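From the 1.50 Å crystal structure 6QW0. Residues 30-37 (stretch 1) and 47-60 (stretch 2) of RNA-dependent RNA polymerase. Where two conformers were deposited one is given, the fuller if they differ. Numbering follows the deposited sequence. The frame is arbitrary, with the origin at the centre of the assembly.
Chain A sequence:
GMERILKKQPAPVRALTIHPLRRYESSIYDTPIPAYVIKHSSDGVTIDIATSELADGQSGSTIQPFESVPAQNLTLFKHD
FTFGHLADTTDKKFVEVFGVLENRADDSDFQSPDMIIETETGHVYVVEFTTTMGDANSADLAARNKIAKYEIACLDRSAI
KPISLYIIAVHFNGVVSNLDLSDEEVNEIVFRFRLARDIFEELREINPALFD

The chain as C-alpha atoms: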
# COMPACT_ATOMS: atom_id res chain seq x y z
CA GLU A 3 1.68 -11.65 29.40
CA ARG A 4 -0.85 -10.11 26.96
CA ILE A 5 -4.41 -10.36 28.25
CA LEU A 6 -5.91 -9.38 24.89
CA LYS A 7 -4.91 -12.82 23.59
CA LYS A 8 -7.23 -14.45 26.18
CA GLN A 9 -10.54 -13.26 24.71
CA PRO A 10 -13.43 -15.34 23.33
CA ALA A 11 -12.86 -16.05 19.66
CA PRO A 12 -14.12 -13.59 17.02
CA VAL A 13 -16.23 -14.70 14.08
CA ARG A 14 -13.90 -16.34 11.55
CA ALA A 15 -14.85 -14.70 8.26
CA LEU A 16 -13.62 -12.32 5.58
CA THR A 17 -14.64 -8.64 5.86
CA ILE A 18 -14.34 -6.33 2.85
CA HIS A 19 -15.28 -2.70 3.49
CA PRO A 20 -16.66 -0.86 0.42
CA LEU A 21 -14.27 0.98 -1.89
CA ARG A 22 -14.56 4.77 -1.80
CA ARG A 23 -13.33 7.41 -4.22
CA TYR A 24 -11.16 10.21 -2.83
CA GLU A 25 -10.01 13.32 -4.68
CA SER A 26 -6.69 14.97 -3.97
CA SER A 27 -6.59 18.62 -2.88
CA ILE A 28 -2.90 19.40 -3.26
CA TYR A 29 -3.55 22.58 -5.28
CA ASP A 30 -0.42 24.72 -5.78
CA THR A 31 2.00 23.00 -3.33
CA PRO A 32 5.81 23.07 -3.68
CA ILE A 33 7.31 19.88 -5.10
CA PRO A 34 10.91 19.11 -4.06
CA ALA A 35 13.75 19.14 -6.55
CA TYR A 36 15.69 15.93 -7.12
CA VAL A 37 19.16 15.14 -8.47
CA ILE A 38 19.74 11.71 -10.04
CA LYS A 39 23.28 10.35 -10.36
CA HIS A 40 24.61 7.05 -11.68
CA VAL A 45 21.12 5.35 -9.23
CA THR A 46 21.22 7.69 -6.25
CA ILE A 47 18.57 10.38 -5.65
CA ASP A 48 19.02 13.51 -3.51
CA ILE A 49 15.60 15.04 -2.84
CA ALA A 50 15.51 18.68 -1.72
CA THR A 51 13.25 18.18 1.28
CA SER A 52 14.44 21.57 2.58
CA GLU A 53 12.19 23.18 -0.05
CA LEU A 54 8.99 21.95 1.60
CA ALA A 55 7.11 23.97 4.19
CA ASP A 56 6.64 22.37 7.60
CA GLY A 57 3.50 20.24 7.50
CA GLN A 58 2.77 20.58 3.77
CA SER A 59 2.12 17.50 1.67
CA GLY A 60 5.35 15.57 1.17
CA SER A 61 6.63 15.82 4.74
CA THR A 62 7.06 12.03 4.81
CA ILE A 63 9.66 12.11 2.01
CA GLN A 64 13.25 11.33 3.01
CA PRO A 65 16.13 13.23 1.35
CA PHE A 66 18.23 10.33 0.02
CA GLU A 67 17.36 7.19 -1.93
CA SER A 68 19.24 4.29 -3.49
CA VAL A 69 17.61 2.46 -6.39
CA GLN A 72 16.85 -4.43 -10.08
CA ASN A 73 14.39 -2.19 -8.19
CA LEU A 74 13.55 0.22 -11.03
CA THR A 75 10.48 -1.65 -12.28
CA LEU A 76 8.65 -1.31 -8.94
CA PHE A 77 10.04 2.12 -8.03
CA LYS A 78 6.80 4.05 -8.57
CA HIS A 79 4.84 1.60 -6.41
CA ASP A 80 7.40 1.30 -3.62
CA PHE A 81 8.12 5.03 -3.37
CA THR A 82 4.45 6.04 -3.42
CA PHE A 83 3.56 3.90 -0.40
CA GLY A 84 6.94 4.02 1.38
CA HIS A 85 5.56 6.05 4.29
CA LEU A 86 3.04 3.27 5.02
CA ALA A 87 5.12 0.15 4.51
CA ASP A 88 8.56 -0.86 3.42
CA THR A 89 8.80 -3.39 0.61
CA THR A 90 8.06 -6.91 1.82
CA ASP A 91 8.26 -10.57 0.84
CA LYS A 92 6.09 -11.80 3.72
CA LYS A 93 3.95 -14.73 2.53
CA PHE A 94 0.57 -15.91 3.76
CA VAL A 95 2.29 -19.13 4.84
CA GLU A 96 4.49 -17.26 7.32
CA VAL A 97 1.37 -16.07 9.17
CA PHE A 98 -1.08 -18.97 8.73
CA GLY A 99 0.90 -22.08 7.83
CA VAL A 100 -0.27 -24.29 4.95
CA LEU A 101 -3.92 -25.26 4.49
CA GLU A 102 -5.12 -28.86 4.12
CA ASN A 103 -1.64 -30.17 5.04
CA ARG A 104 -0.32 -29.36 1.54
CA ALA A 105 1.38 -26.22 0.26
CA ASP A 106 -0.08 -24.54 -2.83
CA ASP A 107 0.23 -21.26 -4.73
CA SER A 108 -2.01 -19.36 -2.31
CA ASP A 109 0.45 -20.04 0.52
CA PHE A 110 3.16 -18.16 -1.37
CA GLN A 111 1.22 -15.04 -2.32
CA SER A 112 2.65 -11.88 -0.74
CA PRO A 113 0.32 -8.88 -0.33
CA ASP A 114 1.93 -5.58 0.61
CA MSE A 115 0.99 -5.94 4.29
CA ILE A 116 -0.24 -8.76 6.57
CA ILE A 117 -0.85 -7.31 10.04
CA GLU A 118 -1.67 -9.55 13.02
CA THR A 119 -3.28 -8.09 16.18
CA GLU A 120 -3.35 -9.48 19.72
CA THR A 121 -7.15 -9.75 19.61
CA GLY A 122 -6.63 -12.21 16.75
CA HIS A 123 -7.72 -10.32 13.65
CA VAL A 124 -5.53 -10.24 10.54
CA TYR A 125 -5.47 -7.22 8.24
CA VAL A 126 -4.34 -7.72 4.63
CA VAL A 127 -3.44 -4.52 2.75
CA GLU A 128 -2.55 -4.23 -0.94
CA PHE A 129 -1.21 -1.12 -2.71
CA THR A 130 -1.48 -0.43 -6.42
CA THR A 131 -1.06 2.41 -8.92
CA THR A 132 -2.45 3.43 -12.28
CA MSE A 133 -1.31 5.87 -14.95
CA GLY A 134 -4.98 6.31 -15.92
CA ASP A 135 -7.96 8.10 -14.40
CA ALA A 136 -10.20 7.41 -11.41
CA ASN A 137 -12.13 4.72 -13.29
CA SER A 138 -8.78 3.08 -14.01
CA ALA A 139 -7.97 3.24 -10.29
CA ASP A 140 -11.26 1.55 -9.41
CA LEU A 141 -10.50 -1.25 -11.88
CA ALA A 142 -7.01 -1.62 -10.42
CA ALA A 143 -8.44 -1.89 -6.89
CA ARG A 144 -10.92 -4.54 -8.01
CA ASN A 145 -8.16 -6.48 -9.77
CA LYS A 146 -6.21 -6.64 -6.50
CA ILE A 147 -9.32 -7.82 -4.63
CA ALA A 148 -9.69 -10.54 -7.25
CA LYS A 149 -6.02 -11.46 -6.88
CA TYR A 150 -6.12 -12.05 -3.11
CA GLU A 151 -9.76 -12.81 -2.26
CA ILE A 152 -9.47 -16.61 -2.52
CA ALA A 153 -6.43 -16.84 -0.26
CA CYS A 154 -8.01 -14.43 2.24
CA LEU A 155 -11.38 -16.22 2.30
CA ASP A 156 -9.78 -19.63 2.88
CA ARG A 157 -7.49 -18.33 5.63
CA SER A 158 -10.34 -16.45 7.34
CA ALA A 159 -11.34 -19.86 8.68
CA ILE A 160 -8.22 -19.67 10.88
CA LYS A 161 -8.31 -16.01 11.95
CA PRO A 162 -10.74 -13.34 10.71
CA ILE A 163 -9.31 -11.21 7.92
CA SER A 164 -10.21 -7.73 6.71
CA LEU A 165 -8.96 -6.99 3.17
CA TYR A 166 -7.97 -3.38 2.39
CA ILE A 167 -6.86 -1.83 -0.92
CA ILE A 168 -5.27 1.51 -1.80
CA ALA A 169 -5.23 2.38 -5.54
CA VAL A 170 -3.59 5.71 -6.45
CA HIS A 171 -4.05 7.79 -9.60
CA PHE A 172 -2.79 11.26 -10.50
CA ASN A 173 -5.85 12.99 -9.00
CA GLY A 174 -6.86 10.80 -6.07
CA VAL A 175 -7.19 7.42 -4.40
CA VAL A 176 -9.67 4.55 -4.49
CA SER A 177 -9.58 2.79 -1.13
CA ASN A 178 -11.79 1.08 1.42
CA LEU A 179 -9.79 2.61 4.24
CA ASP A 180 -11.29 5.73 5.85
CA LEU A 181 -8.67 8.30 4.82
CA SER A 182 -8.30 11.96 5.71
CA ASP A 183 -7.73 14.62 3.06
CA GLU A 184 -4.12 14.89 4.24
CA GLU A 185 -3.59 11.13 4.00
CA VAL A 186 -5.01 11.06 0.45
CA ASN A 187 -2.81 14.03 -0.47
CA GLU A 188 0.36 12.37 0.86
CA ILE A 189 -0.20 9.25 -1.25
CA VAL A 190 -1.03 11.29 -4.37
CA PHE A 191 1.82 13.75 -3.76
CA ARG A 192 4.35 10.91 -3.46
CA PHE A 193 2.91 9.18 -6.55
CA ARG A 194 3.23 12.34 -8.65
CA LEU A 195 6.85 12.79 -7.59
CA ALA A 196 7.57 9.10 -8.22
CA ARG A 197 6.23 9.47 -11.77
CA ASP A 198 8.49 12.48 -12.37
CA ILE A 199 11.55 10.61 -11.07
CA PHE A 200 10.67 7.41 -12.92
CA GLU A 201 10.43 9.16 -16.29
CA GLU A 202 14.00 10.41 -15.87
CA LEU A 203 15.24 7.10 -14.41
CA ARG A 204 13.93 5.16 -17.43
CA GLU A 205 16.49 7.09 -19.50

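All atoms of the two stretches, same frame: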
# COMPACT_ATOMS: atom_id res chain seq x y z
N ASP A 30 -1.69 24.19 -5.30
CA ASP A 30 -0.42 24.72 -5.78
C ASP A 30 0.57 24.65 -4.62
O ASP A 30 0.88 25.64 -3.97
CB ASP A 30 -0.64 26.14 -6.29
CG ASP A 30 0.55 26.68 -7.01
OD1 ASP A 30 1.59 25.98 -7.05
OD2 ASP A 30 0.45 27.79 -7.57
N THR A 31 1.08 23.43 -4.37
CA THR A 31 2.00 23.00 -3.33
C THR A 31 3.41 22.82 -3.89
O THR A 31 3.56 22.25 -4.98
CB THR A 31 1.54 21.68 -2.70
OG1 THR A 31 0.21 21.83 -2.19
CG2 THR A 31 2.45 21.26 -1.55
N PRO A 32 4.45 23.28 -3.19
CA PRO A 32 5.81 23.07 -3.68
C PRO A 32 6.14 21.59 -3.78
O PRO A 32 5.74 20.78 -2.94
CB PRO A 32 6.69 23.77 -2.64
CG PRO A 32 5.79 24.75 -1.98
CD PRO A 32 4.43 24.11 -1.97
N ILE A 33 6.87 21.24 -4.83
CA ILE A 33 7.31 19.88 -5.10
C ILE A 33 8.84 19.88 -5.02
O ILE A 33 9.48 20.73 -5.64
CB ILE A 33 6.86 19.39 -6.49
CG1 ILE A 33 5.33 19.51 -6.62
CG2 ILE A 33 7.35 17.98 -6.78
CD1 ILE A 33 4.83 19.26 -8.04
N PRO A 34 9.46 19.00 -4.25
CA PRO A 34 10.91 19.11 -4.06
C PRO A 34 11.69 18.75 -5.31
O PRO A 34 11.33 17.84 -6.06
CB PRO A 34 11.21 18.12 -2.92
CG PRO A 34 10.14 17.07 -3.09
CD PRO A 34 8.89 17.84 -3.53
N ALA A 35 12.78 19.49 -5.52
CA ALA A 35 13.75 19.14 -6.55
C ALA A 35 14.41 17.81 -6.23
O ALA A 35 14.43 17.36 -5.09
CB ALA A 35 14.83 20.22 -6.65
N TYR A 36 14.95 17.18 -7.27
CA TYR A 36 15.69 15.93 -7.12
C TYR A 36 16.87 15.94 -8.07
O TYR A 36 16.82 16.51 -9.16
CB TYR A 36 14.79 14.68 -7.40
CG TYR A 36 13.95 14.78 -8.66
CD1 TYR A 36 12.69 15.37 -8.63
CD2 TYR A 36 14.44 14.33 -9.89
CE1 TYR A 36 11.93 15.51 -9.78
CE2 TYR A 36 13.67 14.46 -11.05
CZ TYR A 36 12.42 15.05 -10.99
OH TYR A 36 11.66 15.19 -12.13
N VAL A 37 17.96 15.30 -7.65
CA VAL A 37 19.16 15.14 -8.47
C VAL A 37 19.44 13.65 -8.56
O VAL A 37 19.59 12.98 -7.53
CB VAL A 37 20.37 15.89 -7.88
CG1 VAL A 37 21.60 15.68 -8.78
CG2 VAL A 37 20.06 17.37 -7.71
N ILE A 47 19.51 9.26 -5.53
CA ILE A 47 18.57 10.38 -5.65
C ILE A 47 18.66 11.25 -4.41
O ILE A 47 18.36 10.79 -3.30
CB ILE A 47 17.12 9.92 -5.84
CG1 ILE A 47 16.99 8.89 -6.96
CG2 ILE A 47 16.22 11.13 -6.15
CD1 ILE A 47 15.63 8.24 -7.02
N ASP A 48 19.05 12.52 -4.59
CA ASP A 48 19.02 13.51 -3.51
C ASP A 48 17.78 14.37 -3.71
O ASP A 48 17.67 15.09 -4.72
CB ASP A 48 20.29 14.36 -3.50
CG ASP A 48 20.30 15.40 -2.37
OD1 ASP A 48 19.36 15.46 -1.55
OD2 ASP A 48 21.29 16.16 -2.29
N ILE A 49 16.86 14.32 -2.76
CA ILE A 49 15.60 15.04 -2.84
C ILE A 49 15.67 16.25 -1.92
O ILE A 49 16.07 16.13 -0.76
CB ILE A 49 14.41 14.13 -2.48
CG1 ILE A 49 14.33 12.97 -3.48
CG2 ILE A 49 13.11 14.95 -2.45
CD1 ILE A 49 13.39 11.87 -3.08
N ALA A 50 15.32 17.42 -2.45
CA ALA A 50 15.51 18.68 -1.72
C ALA A 50 14.36 18.91 -0.74
O ALA A 50 13.52 19.80 -0.89
CB ALA A 50 15.64 19.84 -2.70
N THR A 51 14.32 18.07 0.30
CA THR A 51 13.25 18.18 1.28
C THR A 51 13.27 19.52 2.02
O THR A 51 12.25 19.91 2.60
CB THR A 51 13.32 17.01 2.26
OG1 THR A 51 14.63 16.94 2.83
CG2 THR A 51 13.04 15.69 1.54
N SER A 52 14.40 20.24 1.99
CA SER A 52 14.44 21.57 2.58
C SER A 52 13.48 22.54 1.90
O SER A 52 13.10 23.54 2.51
CB SER A 52 15.86 22.13 2.52
OG SER A 52 16.30 22.28 1.18
N GLU A 53 13.08 22.27 0.66
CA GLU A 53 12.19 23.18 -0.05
C GLU A 53 10.75 23.12 0.42
O GLU A 53 9.97 24.01 0.08
CB GLU A 53 12.24 22.90 -1.56
CG GLU A 53 13.59 23.19 -2.20
CD GLU A 53 13.63 22.85 -3.67
OE1 GLU A 53 12.89 21.92 -4.09
OE2 GLU A 53 14.40 23.50 -4.42
N LEU A 54 10.37 22.11 1.19
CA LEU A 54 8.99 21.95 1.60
C LEU A 54 8.71 22.70 2.89
O LEU A 54 9.56 22.75 3.79
CB LEU A 54 8.66 20.46 1.74
CG LEU A 54 9.12 19.66 0.52
CD1 LEU A 54 8.59 18.24 0.57
CD2 LEU A 54 8.69 20.34 -0.80
N ALA A 55 7.53 23.31 2.97
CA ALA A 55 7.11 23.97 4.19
C ALA A 55 6.73 22.93 5.24
O ALA A 55 6.24 21.85 4.93
CB ALA A 55 5.93 24.90 3.93
N ASP A 56 6.97 23.28 6.51
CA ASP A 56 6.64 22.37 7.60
C ASP A 56 5.16 22.02 7.55
O ASP A 56 4.30 22.90 7.53
CB ASP A 56 6.99 23.01 8.94
N GLY A 57 4.87 20.72 7.48
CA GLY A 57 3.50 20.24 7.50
C GLY A 57 2.77 20.22 6.17
O GLY A 57 1.62 19.77 6.13
N GLN A 58 3.38 20.70 5.09
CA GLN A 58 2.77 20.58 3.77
C GLN A 58 2.79 19.13 3.32
O GLN A 58 3.49 18.29 3.89
CB GLN A 58 3.50 21.46 2.75
CG GLN A 58 4.82 20.85 2.27
CD GLN A 58 5.33 21.48 0.98
OE1 GLN A 58 5.61 22.67 0.92
NE2 GLN A 58 5.43 20.66 -0.06
N SER A 59 2.02 18.82 2.28
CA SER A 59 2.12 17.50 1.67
C SER A 59 3.56 17.22 1.25
O SER A 59 4.28 18.10 0.78
CB SER A 59 1.20 17.38 0.45
OG SER A 59 -0.17 17.44 0.84
N GLY A 60 4.00 15.98 1.47
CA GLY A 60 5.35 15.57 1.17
C GLY A 60 6.27 15.50 2.36
O GLY A 60 7.44 15.12 2.20
O HOH W 1 -0.36 20.58 0.90

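The two stretches run antiparallel and change character along their length. At one end they pair as strands. Val-37 and Asp-48 form a hydrogen-bonded pair: Val-37 N donates to Asp-48 O (3.0 Å), and Asp-48 N donates to Val-37 O (3.0 Å). Tyr-36 and Ile-49 follow as a non-hydrogen-bonded pair, with their CA atoms 4.4 Å apart. Ala-50 N then donates to Ala-35 O over 2.8 Å, in nearly straight geometry. CA-H...O contacts fill in between, the shortest from Tyr-36 CA to Asp-48 O (3.2 Å).

Beyond Ala-50 the second stretch leaves this register. Residues 51-53 form a 3-10 segment, in which Glu-53 N donates to Ala-50 O (2.9 Å). A type II turn follows from Ala-55 to Gln-58, closed by Gln-58 N to Ala-55 O (3.1 Å). Gly-57 and Gly-60 have positive phi, where a CB would jam against the preceding carbonyl O.

Where strand pairing stops, side chains take over the backbone of the first stretch. Glu-53 points toward it, and its OE1 accepts from Ala-35 N (2.8 Å, 168°). A long acidic side chain thus supplies an acceptor for this amide. Gln-58 does the converse: its NE2 donates to Pro-32 O (2.9 Å). The amide suits this place because it both donates and accepts. NE2 also donates to Ser-59 O (2.9 Å), while OE1 accepts from Ala-55 N (2.9 Å), so the side chain braces its own turn as it reaches across.

The apolar contacts centre on Pro-34, which is buried and has the largest area covered by the other stretch, 72 Å². Its CG lies 3.7 Å from Ile-49 CG2, and its CD lies 3.7 Å from Leu-54 CD2. The compact ring fits between these two branched side chains and has no amide hydrogen needing a partner. Leu-54 starts sideways, but its end comes nearer, and its CD2 also reaches Pro-32 CB (4.4 Å).

Tyr-36 and Ile-49 share a face of the sheet. Tyr-36 CB packs on Ile-47 CG2 (4.0 Å), while its ring leads away and its OH is bonded elsewhere in the structure. Val-37 and Asp-48 lie on the other face. Ala-35 CB and Ala-50 CB lie 4.1 Å apart, a close apolar contact between two small side chains.

At the far end, Thr-31 CG2 rests 3.4 Å from Gln-58 NE2. Water 1 accepts from Ser-59 N (3.3 Å) and donates weakly to Thr-31 OG1 (3.4 Å). In all, 584 Å² is buried, both sides summed.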